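Local coordinates for protein cyclic nucleotide-gated potassium channel mll3241 (Mesorhizobium loti, PDB 4MUV) that forms a cAMP-activated homotetrameric potassium channel, of which this chain is the cytoplasmic cyclic nucleotide-binding domain, mutated to invert its ligand selectivity and holding cGMP, at residues G8-V11 and R12-Q15; A18-P21 and L22-K25; F83-M86 and A87-G91; A112-Q115 and M116-S120; E134-G137 and A138-S141. The protein carries 3 engineered substitutions. All coordinates share one frame; numbering follows the deposited sequence. Where two conformers were deposited one is given.

Interaction 1 of 5, residues G8-V11 and R12-Q15; sequences GDFV and RNWQ. With NA (sodium ion), chain D.
F10 and W14 are joined through a water where a helix would join them directly: F10 O and W14 N stand 4.5 Å apart, and water 2 donates to the first and accepts from the second. One residue on, water 3 links V11 O to Q15 N in the same way, marking a break, hydrated at two successive steps, between helix 2-10 and helix 13-17, the N-terminal helices of the cyclic nucleotide-binding domain, away from its pocket. The one strong direct bond across the break is N13 N to F10 O, 2.9 Å, with the donor 52° out of the carbonyl plane. With CG anti to its carbonyl carbon (chi1 -72°), N13 turns its amide back to the preceding helix. There ND2 makes a weak bond to D9 O at 3.2 Å and also donates to L38 O, its strongest partner, and to V35 O. ND2 lies 3.9 Å from CD1 of the F10 ring, obliquely, with ring and amide planes 61° apart. D9 divides its carboxylate: OD2 binds the sodium ion at 2.7 Å and OD1 forms a salt bridge with R41. W14 packs on helix 28-37, whereas D9 and N13 touch R39 and A40 of strand 39-43.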
loop_
_atom_site.group_PDB
_atom_site.type_symbol
_atom_site.label_atom_id
_atom_site.label_comp_id
_atom_site.label_asym_id
_atom_site.label_seq_id
_atom_site.Cartn_x
_atom_site.Cartn_y
_atom_site.Cartn_z
ATOM N N GLY A 8 -18.995 -4.139 -0.701
ATOM C CA GLY A 8 -17.991 -4.791 0.117
ATOM C C GLY A 8 -16.632 -4.119 0.047
ATOM O O GLY A 8 -15.932 -4.076 1.039
ATOM N N ASP A 9 -16.260 -3.631 -1.130
ATOM C CA ASP A 9 -14.955 -3.000 -1.342
ATOM C C ASP A 9 -14.836 -1.652 -0.660
ATOM O O ASP A 9 -13.719 -1.208 -0.402
ATOM C CB ASP A 9 -14.688 -2.828 -2.837
ATOM C CG ASP A 9 -14.237 -4.101 -3.517
ATOM O OD1 ASP A 9 -13.950 -5.114 -2.832
ATOM O OD2 ASP A 9 -14.133 -4.073 -4.774
ATOM N N PHE A 10 -15.965 -1.009 -0.342
ATOM C CA PHE A 10 -16.003 0.364 0.176
ATOM C C PHE A 10 -16.427 0.501 1.625
ATOM O O PHE A 10 -16.061 1.481 2.262
ATOM C CB PHE A 10 -16.932 1.224 -0.688
ATOM C CG PHE A 10 -16.922 2.681 -0.316
ATOM C CD1 PHE A 10 -15.872 3.491 -0.680
ATOM C CD2 PHE A 10 -17.964 3.232 0.414
ATOM C CE1 PHE A 10 -15.868 4.837 -0.334
ATOM C CE2 PHE A 10 -17.957 4.565 0.775
ATOM C CZ PHE A 10 -16.920 5.373 0.392
ATOM N N VAL A 11 -17.224 -0.437 2.128
ATOM C CA VAL A 11 -17.959 -0.249 3.384
ATOM C C VAL A 11 -17.098 0.143 4.612
ATOM O O VAL A 11 -17.576 0.825 5.515
ATOM C CB VAL A 11 -18.777 -1.549 3.704
ATOM C CG1 VAL A 11 -17.884 -2.753 4.002
ATOM C CG2 VAL A 11 -19.724 -1.342 4.844
ATOM N N ARG A 12 -15.846 -0.302 4.627
ATOM C CA ARG A 12 -14.900 -0.068 5.717
ATOM C C ARG A 12 -13.940 1.083 5.413
ATOM O O ARG A 12 -13.189 1.531 6.292
ATOM C CB ARG A 12 -14.016 -1.323 5.956
ATOM C CG ARG A 12 -14.745 -2.687 6.014
ATOM C CD ARG A 12 -13.718 -3.821 6.205
ATOM N NE ARG A 12 -12.935 -3.560 7.406
ATOM C CZ ARG A 12 -11.756 -4.103 7.741
ATOM N NH1 ARG A 12 -11.108 -4.948 6.932
ATOM N NH2 ARG A 12 -11.201 -3.763 8.905
ATOM N N ASN A 13 -13.914 1.573 4.183
ATOM C CA ASN A 13 -12.755 2.346 3.746
ATOM C C ASN A 13 -12.578 3.662 4.468
ATOM O O ASN A 13 -11.470 3.998 4.870
ATOM C CB ASN A 13 -12.829 2.645 2.268
ATOM C CG ASN A 13 -12.588 1.461 1.405
ATOM O OD1 ASN A 13 -12.451 0.352 1.879
ATOM N ND2 ASN A 13 -12.557 1.690 0.102
ATOM N N TRP A 14 -13.656 4.441 4.569
ATOM C CA TRP A 14 -13.528 5.742 5.187
ATOM C C TRP A 14 -13.102 5.613 6.652
ATOM O O TRP A 14 -12.246 6.363 7.119
ATOM C CB TRP A 14 -14.830 6.524 5.078
ATOM C CG TRP A 14 -14.606 7.934 5.508
ATOM C CD1 TRP A 14 -14.948 8.470 6.693
ATOM C CD2 TRP A 14 -13.927 8.958 4.776
ATOM N NE1 TRP A 14 -14.537 9.775 6.762
ATOM C CE2 TRP A 14 -13.917 10.100 5.590
ATOM C CE3 TRP A 14 -13.345 9.021 3.503
ATOM C CZ2 TRP A 14 -13.340 11.279 5.203
ATOM C CZ3 TRP A 14 -12.773 10.219 3.097
ATOM C CH2 TRP A 14 -12.782 11.339 3.960
ATOM N N GLN A 15 -13.691 4.662 7.381
ATOM C CA GLN A 15 -13.320 4.484 8.784
ATOM C C GLN A 15 -11.828 4.210 8.912
ATOM O O GLN A 15 -11.149 4.737 9.806
ATOM C CB GLN A 15 -14.129 3.367 9.441
ATOM C CG GLN A 15 -13.752 3.121 10.916
ATOM C CD GLN A 15 -12.671 2.039 11.094
ATOM O OE1 GLN A 15 -12.754 0.959 10.507
ATOM N NE2 GLN A 15 -11.676 2.319 11.925
HETATM NA NA NA D . -13.111 -6.202 -6.119
HETATM O O HOH W 1 -14.300 -1.659 2.697
HETATM O O HOH W 2 -16.390 3.810 3.795
HETATM O O HOH W 3 -16.397 3.390 6.407
HETATM O O HOH W 4 -13.745 -6.452 -8.836
#

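Interaction 2 of 5, residues A18-P21 and L22-K25; sequences AAVP and LFQK
F23 turns its side chain alongside that of V20, both pointing the same way. Its CB passes V20 O at 3.8 Å. CG comes next, 3.9 Å from V20 CG1, and CD2 makes the closest approach to that methyl, at 3.6 Å. CE2 follows at 3.9 Å from V20 CG1, and at the far edge of the ring CE1 packs toward L117 of helix 111-120. V20 CG1 thus sits over one face of the ring, offset toward the rim, 24° off the normal through the centroid: a CH-pi contact. That methyl is placed there by being anti to the V20 backbone N (chi1 -177°). The backbone beneath makes bonds three residues apart, F23 N to V20 O and Q24 N to P21 O, each 3.0 Å. This 3-10-like turn between helix 13-17 and helix 28-37 is consistent with the 3-10 loop that links the N-terminal helices of cyclic nucleotide-binding domains. The same V20 methyl reaches L22 CB at 4.1 Å. Further out, the F23 ring meets that of F61 on strand 58-64.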
loop_
_atom_site.group_PDB
_atom_site.type_symbol
_atom_site.label_atom_id
_atom_site.label_comp_id
_atom_site.label_asym_id
_atom_site.label_seq_id
_atom_site.Cartn_x
_atom_site.Cartn_y
_atom_site.Cartn_z
ATOM N N ALA A 18 -8.546 7.041 8.272
ATOM C CA ALA A 18 -8.033 7.924 9.322
ATOM C C ALA A 18 -6.690 7.413 9.883
ATOM O O ALA A 18 -5.938 8.176 10.458
ATOM C CB ALA A 18 -9.056 8.056 10.445
ATOM N N ALA A 19 -6.383 6.131 9.673
ATOM C CA ALA A 19 -5.122 5.530 10.123
ATOM C C ALA A 19 -3.952 5.694 9.129
ATOM O O ALA A 19 -2.879 5.123 9.337
ATOM C CB ALA A 19 -5.339 4.053 10.419
ATOM N N VAL A 20 -4.130 6.473 8.077
ATOM C CA VAL A 20 -3.080 6.661 7.062
ATOM C C VAL A 20 -2.578 8.097 7.080
ATOM O O VAL A 20 -3.164 8.952 6.438
ATOM C CB VAL A 20 -3.594 6.314 5.638
ATOM C CG1 VAL A 20 -2.458 6.441 4.597
ATOM C CG2 VAL A 20 -4.154 4.906 5.614
ATOM N N PRO A 21 -1.453 8.347 7.774
ATOM C CA PRO A 21 -0.972 9.724 7.881
ATOM C C PRO A 21 -0.695 10.370 6.543
ATOM O O PRO A 21 -0.881 11.575 6.400
ATOM C CB PRO A 21 0.342 9.575 8.649
ATOM C CG PRO A 21 0.170 8.358 9.440
ATOM C CD PRO A 21 -0.621 7.430 8.572
ATOM N N LEU A 22 -0.254 9.582 5.577
ATOM C CA LEU A 22 0.067 10.118 4.270
ATOM C C LEU A 22 -1.084 10.935 3.700
ATOM O O LEU A 22 -0.862 11.933 3.019
ATOM C CB LEU A 22 0.430 8.989 3.297
ATOM C CG LEU A 22 1.002 9.417 1.951
ATOM C CD1 LEU A 22 2.358 10.120 2.146
ATOM C CD2 LEU A 22 1.177 8.192 1.053
ATOM N N PHE A 23 -2.308 10.510 3.992
ATOM C CA PHE A 23 -3.482 11.105 3.351
ATOM C C PHE A 23 -4.054 12.282 4.117
ATOM O O PHE A 23 -4.954 12.940 3.622
ATOM C CB PHE A 23 -4.564 10.056 3.137
ATOM C CG PHE A 23 -4.191 8.965 2.136
ATOM C CD1 PHE A 23 -3.217 9.171 1.168
ATOM C CD2 PHE A 23 -4.826 7.745 2.181
ATOM C CE1 PHE A 23 -2.872 8.173 0.252
ATOM C CE2 PHE A 23 -4.502 6.726 1.284
ATOM C CZ PHE A 23 -3.518 6.939 0.311
ATOM N N GLN A 24 -3.545 12.541 5.316
ATOM C CA GLN A 24 -3.837 13.790 6.005
ATOM C C GLN A 24 -3.222 14.858 5.076
ATOM O O GLN A 24 -3.626 15.999 5.056
ATOM C CB GLN A 24 -3.151 13.805 7.374
ATOM C CG GLN A 24 -3.959 14.285 8.547
ATOM C CD GLN A 24 -3.140 14.317 9.823
ATOM O OE1 GLN A 24 -1.920 14.524 9.799
ATOM N NE2 GLN A 24 -3.801 14.091 10.946
ATOM N N LYS A 25 -2.240 14.453 4.279
ATOM C CA LYS A 25 -1.574 15.379 3.374
ATOM C C LYS A 25 -2.402 15.816 2.147
ATOM O O LYS A 25 -1.880 16.559 1.310
ATOM C CB LYS A 25 -0.212 14.818 2.953
ATOM C CG LYS A 25 0.741 14.707 4.131
ATOM C CD LYS A 25 2.000 13.945 3.767
ATOM C CE LYS A 25 2.865 13.706 4.990
ATOM N NZ LYS A 25 3.800 12.567 4.790
HETATM O O HOH W 5 0.468 13.365 8.153
#

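Interaction 3 of 5, residues F83-M86 and A87-G91; sequences FGEM and ALISG. With PCG (cyclic guanosine monophosphate), chain C.
M86 and A87 both meet the nucleotide from the phosphate-binding cassette of this domain family, whose short helix 85-90 follows a beta-roll strand. Two groups hold the ribose hydroxyl: G84 N donates to PCG O2' at 2.8 Å, and O2' donates to E85 OE2 at 2.7 Å. A87 N, in the helix's first turn, bonds O1A at 3.0 Å, so the helix end probably favours the phosphate charge. R94 and S95, just after the helix, complete the grip on the nucleotide. M86 lies along the ribose, its SD 3.6 Å from both C2' and C3'. Behind this shell, E85 folds back to O2' through a bend at chi2 (-68°), and R135 holds its OE2 by a salt bridge. M86 also touches A132, R135 and R136 of helix 122-139; an alanine here takes away the thioether, and the ribose would probably lose its cover at C2' and C3', with a gap opening toward that helix. Backbone bonds fix the helix: I89 N reaches E85 O and S90 N reaches M86 O, both nearly in line with the C=O. A second donor closes on M86 O: S90 OG, 3.0 Å away and 38° above the carbonyl plane.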
loop_
_atom_site.group_PDB
_atom_site.type_symbol
_atom_site.label_atom_id
_atom_site.label_comp_id
_atom_site.label_asym_id
_atom_site.label_seq_id
_atom_site.Cartn_x
_atom_site.Cartn_y
_atom_site.Cartn_z
ATOM N N PHE A 83 3.342 -0.373 1.575
ATOM C CA PHE A 83 4.267 -1.186 0.791
ATOM C C PHE A 83 3.673 -1.487 -0.577
ATOM O O PHE A 83 2.463 -1.416 -0.774
ATOM C CB PHE A 83 4.617 -2.462 1.559
ATOM C CG PHE A 83 3.462 -3.390 1.783
ATOM C CD1 PHE A 83 2.657 -3.264 2.896
ATOM C CD2 PHE A 83 3.198 -4.413 0.895
ATOM C CE1 PHE A 83 1.589 -4.129 3.090
ATOM C CE2 PHE A 83 2.129 -5.269 1.092
ATOM C CZ PHE A 83 1.331 -5.135 2.180
ATOM N N GLY A 84 4.557 -1.849 -1.514
ATOM C CA GLY A 84 4.162 -2.153 -2.883
ATOM C C GLY A 84 4.338 -1.006 -3.852
ATOM O O GLY A 84 4.107 -1.168 -5.047
ATOM N N GLU A 85 4.766 0.149 -3.337
ATOM C CA GLU A 85 4.994 1.308 -4.195
ATOM C C GLU A 85 6.161 1.118 -5.157
ATOM O O GLU A 85 6.163 1.672 -6.235
ATOM C CB GLU A 85 5.237 2.582 -3.366
ATOM C CG GLU A 85 6.578 2.698 -2.622
ATOM C CD GLU A 85 6.712 1.684 -1.486
ATOM O OE1 GLU A 85 5.673 1.281 -0.907
ATOM O OE2 GLU A 85 7.851 1.277 -1.178
ATOM N N MET A 86 7.151 0.315 -4.796
ATOM C CA MET A 86 8.360 0.265 -5.607
ATOM C C MET A 86 8.089 -0.271 -6.996
ATOM O O MET A 86 8.585 0.281 -7.976
ATOM C CB MET A 86 9.455 -0.540 -4.905
ATOM C CG MET A 86 9.989 0.151 -3.663
ATOM S SD MET A 86 11.010 -0.878 -2.593
ATOM C CE MET A 86 12.477 -0.990 -3.605
ATOM N N ALA A 87 7.298 -1.333 -7.098
ATOM C CA ALA A 87 7.006 -1.913 -8.413
ATOM C C ALA A 87 6.188 -0.951 -9.254
ATOM O O ALA A 87 6.327 -0.915 -10.478
ATOM C CB ALA A 87 6.261 -3.198 -8.261
ATOM N N LEU A 88 5.324 -0.172 -8.606
ATOM C CA LEU A 88 4.508 0.789 -9.338
ATOM C C LEU A 88 5.325 1.946 -9.904
ATOM O O LEU A 88 5.032 2.443 -10.996
ATOM C CB LEU A 88 3.366 1.310 -8.475
ATOM C CG LEU A 88 2.422 0.270 -7.887
ATOM C CD1 LEU A 88 1.280 0.934 -7.121
ATOM C CD2 LEU A 88 1.876 -0.633 -8.964
ATOM N N ILE A 89 6.352 2.355 -9.168
ATOM C CA ILE A 89 7.229 3.437 -9.635
ATOM C C ILE A 89 8.235 3.008 -10.689
ATOM O O ILE A 89 8.497 3.741 -11.622
ATOM C CB ILE A 89 8.077 3.994 -8.505
ATOM C CG1 ILE A 89 7.185 4.626 -7.469
ATOM C CG2 ILE A 89 9.103 5.053 -9.050
ATOM C CD1 ILE A 89 7.881 4.862 -6.133
ATOM N N SER A 90 8.873 1.864 -10.485
ATOM C CA SER A 90 9.947 1.422 -11.377
ATOM C C SER A 90 9.450 0.580 -12.570
ATOM O O SER A 90 10.144 0.470 -13.571
ATOM C CB SER A 90 10.995 0.637 -10.580
ATOM O OG SER A 90 10.464 -0.600 -10.178
ATOM N N GLY A 91 8.248 0.014 -12.471
ATOM C CA GLY A 91 7.745 -0.951 -13.446
ATOM C C GLY A 91 8.388 -2.319 -13.334
ATOM O O GLY A 91 8.120 -3.236 -14.111
HETATM P PA PCG C . 7.613 -3.772 -4.011
HETATM O O1A PCG C . 6.564 -3.362 -5.024
HETATM O O2A PCG C . 8.979 -4.036 -4.539
HETATM O "O5'" PCG C . 7.111 -5.035 -3.275
HETATM C "C5'" PCG C . 7.677 -5.403 -2.100
HETATM C "C4'" PCG C . 7.614 -4.199 -1.143
HETATM O "O4'" PCG C . 8.135 -4.356 0.230
HETATM C "C3'" PCG C . 8.305 -3.139 -1.686
HETATM O "O3'" PCG C . 7.684 -2.631 -2.908
HETATM C "C2'" PCG C . 8.317 -2.115 -0.478
HETATM O "O2'" PCG C . 7.163 -1.280 -0.565
HETATM C "C1'" PCG C . 8.288 -2.920 0.674
HETATM N N9 PCG C . 9.423 -2.847 1.545
HETATM C C8 PCG C . 9.445 -2.403 2.846
HETATM N N7 PCG C . 10.688 -2.364 3.330
HETATM C C5 PCG C . 11.489 -2.802 2.303
HETATM C C6 PCG C . 12.912 -2.974 2.214
HETATM O O6 PCG C . 13.737 -2.746 3.132
HETATM N N1 PCG C . 13.352 -3.438 0.998
HETATM C C2 PCG C . 12.525 -3.678 -0.089
HETATM N N2 PCG C . 13.071 -4.113 -1.240
HETATM N N3 PCG C . 11.163 -3.527 -0.044
HETATM C C4 PCG C . 10.701 -3.070 1.208
#

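Interaction 4 of 5, residues A112-Q115 and M116-S120; sequences ADFQ and MLCSS
Four successive i to i+4 bonds, M116 N to A112 O, L117 N to D113 O, C118 N to F114 O and S119 N to Q115 O, define a regular alpha helix, each donor tilted 22 to 28° from its carbonyl plane. This is helix 111-120, which follows the last strand of the beta-roll and leads into helix 122-139 of the cyclic nucleotide-binding domain. One turn apart, on the side facing helix 122-139, F114 and C118 make a cysteine sulfur-aromatic contact. The C118 SG stands over a face of the ring, 3.9 Å from the F114 centroid and offset toward the rim, where CZ is its nearest ring atom at 3.7 Å. Both torsions bring this about: F114 CG is anti to its backbone N (chi1 173°), while C118 SG is anti to its carbonyl carbon and so leans back toward the preceding turn. At the ring's edge, in its plane, lies Q115 NE2. Outside, F114 meets the ring of F128 and the side chains of L88, I89 and L109. L117 rests its CB 3.4 Å from D113 O and packs against I34, I124 and F128, which sets this helix against helix 28-37 and helix 122-139. M116 O accepts from S120 N, from S120 OG in the conformer given, and from S119 OG, 3.0 Å away.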
loop_
_atom_site.group_PDB
_atom_site.type_symbol
_atom_site.label_atom_id
_atom_site.label_comp_id
_atom_site.label_asym_id
_atom_site.label_seq_id
_atom_site.Cartn_x
_atom_site.Cartn_y
_atom_site.Cartn_z
ATOM N N ALA A 112 -3.626 2.177 -11.503
ATOM C CA ALA A 112 -4.179 3.336 -12.185
ATOM C C ALA A 112 -4.440 4.460 -11.191
ATOM O O ALA A 112 -4.222 5.635 -11.473
ATOM C CB ALA A 112 -5.466 2.991 -12.892
ATOM N N ASP A 113 -4.962 4.091 -10.033
ATOM C CA ASP A 113 -5.311 5.089 -9.020
ATOM C C ASP A 113 -4.068 5.641 -8.309
ATOM O O ASP A 113 -4.047 6.805 -7.927
ATOM C CB ASP A 113 -6.314 4.497 -8.064
ATOM C CG ASP A 113 -7.556 4.072 -8.780
ATOM O OD1 ASP A 113 -8.221 4.944 -9.382
ATOM O OD2 ASP A 113 -7.856 2.874 -8.754
ATOM N N PHE A 114 -3.030 4.816 -8.179
ATOM C CA PHE A 114 -1.729 5.291 -7.727
ATOM C C PHE A 114 -1.185 6.348 -8.682
ATOM O O PHE A 114 -0.634 7.366 -8.229
ATOM C CB PHE A 114 -0.766 4.106 -7.632
ATOM C CG PHE A 114 0.661 4.472 -7.323
ATOM C CD1 PHE A 114 1.090 4.593 -6.013
ATOM C CD2 PHE A 114 1.587 4.657 -8.342
ATOM C CE1 PHE A 114 2.399 4.879 -5.720
ATOM C CE2 PHE A 114 2.908 4.946 -8.045
ATOM C CZ PHE A 114 3.304 5.075 -6.737
ATOM N N GLN A 115 -1.287 6.116 -9.995
ATOM C CA GLN A 115 -0.790 7.114 -10.941
ATOM C C GLN A 115 -1.604 8.402 -10.849
ATOM O O GLN A 115 -1.043 9.490 -10.929
ATOM C CB GLN A 115 -0.770 6.596 -12.381
ATOM C CG GLN A 115 -0.000 5.291 -12.593
ATOM C CD GLN A 115 1.454 5.330 -12.162
ATOM O OE1 GLN A 115 2.022 6.374 -11.882
ATOM N NE2 GLN A 115 2.057 4.162 -12.085
ATOM N N MET A 116 -2.919 8.283 -10.678
ATOM C CA MET A 116 -3.725 9.482 -10.508
ATOM C C MET A 116 -3.313 10.229 -9.252
ATOM O O MET A 116 -3.197 11.448 -9.278
ATOM C CB MET A 116 -5.203 9.166 -10.450
ATOM C CG MET A 116 -5.996 10.400 -10.111
ATOM S SD MET A 116 -7.707 10.319 -10.614
ATOM C CE MET A 116 -7.551 10.462 -12.381
ATOM N N LEU A 117 -3.094 9.507 -8.162
ATOM C CA LEU A 117 -2.663 10.131 -6.919
ATOM C C LEU A 117 -1.342 10.875 -7.103
ATOM O O LEU A 117 -1.195 12.006 -6.672
ATOM C CB LEU A 117 -2.541 9.074 -5.827
ATOM C CG LEU A 117 -1.977 9.492 -4.461
ATOM C CD1 LEU A 117 -2.785 10.639 -3.827
ATOM C CD2 LEU A 117 -1.919 8.274 -3.511
ATOM N N CYS A 118 -0.358 10.226 -7.720
ATOM C CA CYS A 118 0.938 10.857 -7.931
ATOM C C CYS A 118 0.838 12.070 -8.852
ATOM O O CYS A 118 1.529 13.048 -8.638
ATOM C CB CYS A 118 1.937 9.851 -8.488
ATOM S SG CYS A 118 2.433 8.595 -7.296
ATOM N N SER A 119 0.001 11.996 -9.890
ATOM C CA SER A 119 -0.153 13.118 -10.808
ATOM C C SER A 119 -0.861 14.300 -10.138
ATOM O O SER A 119 -0.655 15.434 -10.537
ATOM C CB SER A 119 -0.848 12.676 -12.107
ATOM O OG SER A 119 -2.214 12.366 -11.974
ATOM N N SER A 120 -1.681 14.006 -9.127
ATOM C CA SER A 120 -2.461 15.006 -8.414
ATOM C C SER A 120 -1.654 15.688 -7.310
ATOM O O SER A 120 -1.785 16.901 -7.118
ATOM C CB SER A 120 -3.723 14.363 -7.827
ATOM O OG SER A 120 -4.607 13.920 -8.855
#

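Interaction 5 of 5, residues E134-G137 and A138-S141; sequences ERRG and ADAS. Engineered in segment 138-141: D139 (natural residue Ala). With PCG (cyclic guanosine monophosphate), chain C.
R135 and D139 are paired first by a helix bond, D139 N to R135 O at 3.0 Å, and then by the cGMP both touch. By hydrogen bonds, the engineered D139, naturally an alanine, meets the guanine with both oxygens: PCG N1 donates to OD1 at 2.7 Å, almost straight (176°), and N2 donates to OD2 at 2.7 Å (155°). This two-pronged grip fits the inverted selectivity of the mutant. Packing over the base falls to R135: CB, CG and CD run along the purine, and PCG C8 lies 3.4 Å above the plane of the R135 guanidinium, toward its rim. R135 NH1 forms a salt bridge with E85, so an alanine here would probably uncover that side of the guanine and leave E85 without its cationic mate. Charge without a direct bond links R136 NH1 and D139 OD2, 4.6 Å apart and bridged by water 6. G137 O accepts from A140 N and, at 2.7 Å, from S141 OG, on opposite faces of its carbonyl plane. This C-terminal part of helix 122-139, the lid of the pocket in this family, lies against helix 85-90 and, through D139, the loop after strand 67-70.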
loop_
_atom_site.group_PDB
_atom_site.type_symbol
_atom_site.label_atom_id
_atom_site.label_comp_id
_atom_site.label_asym_id
_atom_site.label_seq_id
_atom_site.Cartn_x
_atom_site.Cartn_y
_atom_site.Cartn_z
ATOM N N GLU A 134 14.932 4.867 -0.142
ATOM C CA GLU A 134 15.344 4.454 1.177
ATOM C C GLU A 134 15.428 2.933 1.270
ATOM O O GLU A 134 16.341 2.393 1.876
ATOM C CB GLU A 134 14.318 5.011 2.168
ATOM C CG GLU A 134 14.536 4.621 3.606
ATOM C CD GLU A 134 13.304 4.833 4.468
ATOM O OE1 GLU A 134 12.552 5.803 4.201
ATOM O OE2 GLU A 134 13.098 4.017 5.392
ATOM N N ARG A 135 14.406 2.275 0.724
ATOM C CA ARG A 135 14.291 0.825 0.809
ATOM C C ARG A 135 15.367 0.154 -0.057
ATOM O O ARG A 135 15.996 -0.799 0.370
ATOM C CB ARG A 135 12.846 0.396 0.507
ATOM C CG ARG A 135 11.938 0.779 1.672
ATOM C CD ARG A 135 10.471 0.732 1.379
ATOM N NE ARG A 135 9.741 1.036 2.611
ATOM C CZ ARG A 135 8.419 1.036 2.744
ATOM N NH1 ARG A 135 7.625 0.873 1.716
ATOM N NH2 ARG A 135 7.898 1.243 3.932
ATOM N N ARG A 136 15.604 0.684 -1.252
ATOM C CA ARG A 136 16.739 0.230 -2.066
ATOM C C ARG A 136 18.051 0.425 -1.302
ATOM O O ARG A 136 18.941 -0.420 -1.378
ATOM C CB ARG A 136 16.795 0.950 -3.421
ATOM C CG ARG A 136 15.693 0.565 -4.402
ATOM C CD ARG A 136 15.709 -0.898 -4.831
ATOM N NE ARG A 136 14.732 -1.168 -5.888
ATOM C CZ ARG A 136 14.441 -2.365 -6.407
ATOM N NH1 ARG A 136 15.048 -3.459 -5.993
ATOM N NH2 ARG A 136 13.519 -2.459 -7.366
ATOM N N GLY A 137 18.172 1.521 -0.553
ATOM C CA GLY A 137 19.371 1.794 0.222
ATOM C C GLY A 137 19.563 0.805 1.344
ATOM O O GLY A 137 20.673 0.322 1.613
ATOM N N ALA A 138 18.457 0.466 1.992
ATOM C CA ALA A 138 18.511 -0.537 3.047
ATOM C C ALA A 138 18.950 -1.874 2.480
ATOM O O ALA A 138 19.783 -2.574 3.079
ATOM C CB ALA A 138 17.142 -0.657 3.727
ATOM N N ASP A 139 18.429 -2.219 1.311
ATOM C CA ASP A 139 18.764 -3.500 0.672
ATOM C C ASP A 139 20.234 -3.607 0.289
ATOM O O ASP A 139 20.745 -4.720 0.173
ATOM C CB ASP A 139 17.978 -3.683 -0.627
ATOM C CG ASP A 139 16.493 -3.824 -0.431
ATOM O OD1 ASP A 139 15.998 -4.047 0.716
ATOM O OD2 ASP A 139 15.774 -3.679 -1.463
ATOM N N ALA A 140 20.862 -2.474 0.036
ATOM C CA ALA A 140 22.222 -2.404 -0.463
ATOM C C ALA A 140 23.240 -2.559 0.626
ATOM O O ALA A 140 24.418 -2.676 0.313
ATOM C CB ALA A 140 22.423 -1.101 -1.187
ATOM N N SER A 141 22.799 -2.542 1.881
ATOM C CA SER A 141 23.649 -2.527 3.069
ATOM C C SER A 141 23.514 -3.857 3.814
ATOM O O SER A 141 22.416 -4.272 4.189
ATOM C CB SER A 141 23.244 -1.387 4.038
ATOM O OG SER A 141 22.638 -0.255 3.420
HETATM P PA PCG C . 7.613 -3.772 -4.011
HETATM O O1A PCG C . 6.564 -3.362 -5.024
HETATM O O2A PCG C . 8.979 -4.036 -4.539
HETATM O "O5'" PCG C . 7.111 -5.035 -3.275
HETATM C "C5'" PCG C . 7.677 -5.403 -2.100
HETATM C "C4'" PCG C . 7.614 -4.199 -1.143
HETATM O "O4'" PCG C . 8.135 -4.356 0.230
HETATM C "C3'" PCG C . 8.305 -3.139 -1.686
HETATM O "O3'" PCG C . 7.684 -2.631 -2.908
HETATM C "C2'" PCG C . 8.317 -2.115 -0.478
HETATM O "O2'" PCG C . 7.163 -1.280 -0.565
HETATM C "C1'" PCG C . 8.288 -2.920 0.674
HETATM N N9 PCG C . 9.423 -2.847 1.545
HETATM C C8 PCG C . 9.445 -2.403 2.846
HETATM N N7 PCG C . 10.688 -2.364 3.330
HETATM C C5 PCG C . 11.489 -2.802 2.303
HETATM C C6 PCG C . 12.912 -2.974 2.214
HETATM O O6 PCG C . 13.737 -2.746 3.132
HETATM N N1 PCG C . 13.352 -3.438 0.998
HETATM C C2 PCG C . 12.525 -3.678 -0.089
HETATM N N2 PCG C . 13.071 -4.113 -1.240
HETATM N N3 PCG C . 11.163 -3.527 -0.044
HETATM C C4 PCG C . 10.701 -3.070 1.208
HETATM O O HOH W 6 16.898 -3.638 -3.910
#

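From the N terminus the five contacts run in series; each closes only its own local turn, and none nests in or crosses another. Interaction 1 spans the break between the first two helices, and interaction 2 follows shortly after, in the turn before helix 28-37. Interaction 2 then touches interaction 4 far along the chain, F23 CE1 lying 3.9 Å from L117 CD2. Interaction 4 meets the cassette of interaction 3, with L88 CD1 3.6 Å from F114 CG. Interactions 3 and 5 share the cyclic nucleotide and are tied directly by the E85 to R135 salt bridge. Touching contacts thus run from the turn before helix 28-37 through helix 111-120 to the pocket. Interaction 1 stays apart, centred about 34 Å from interaction 5.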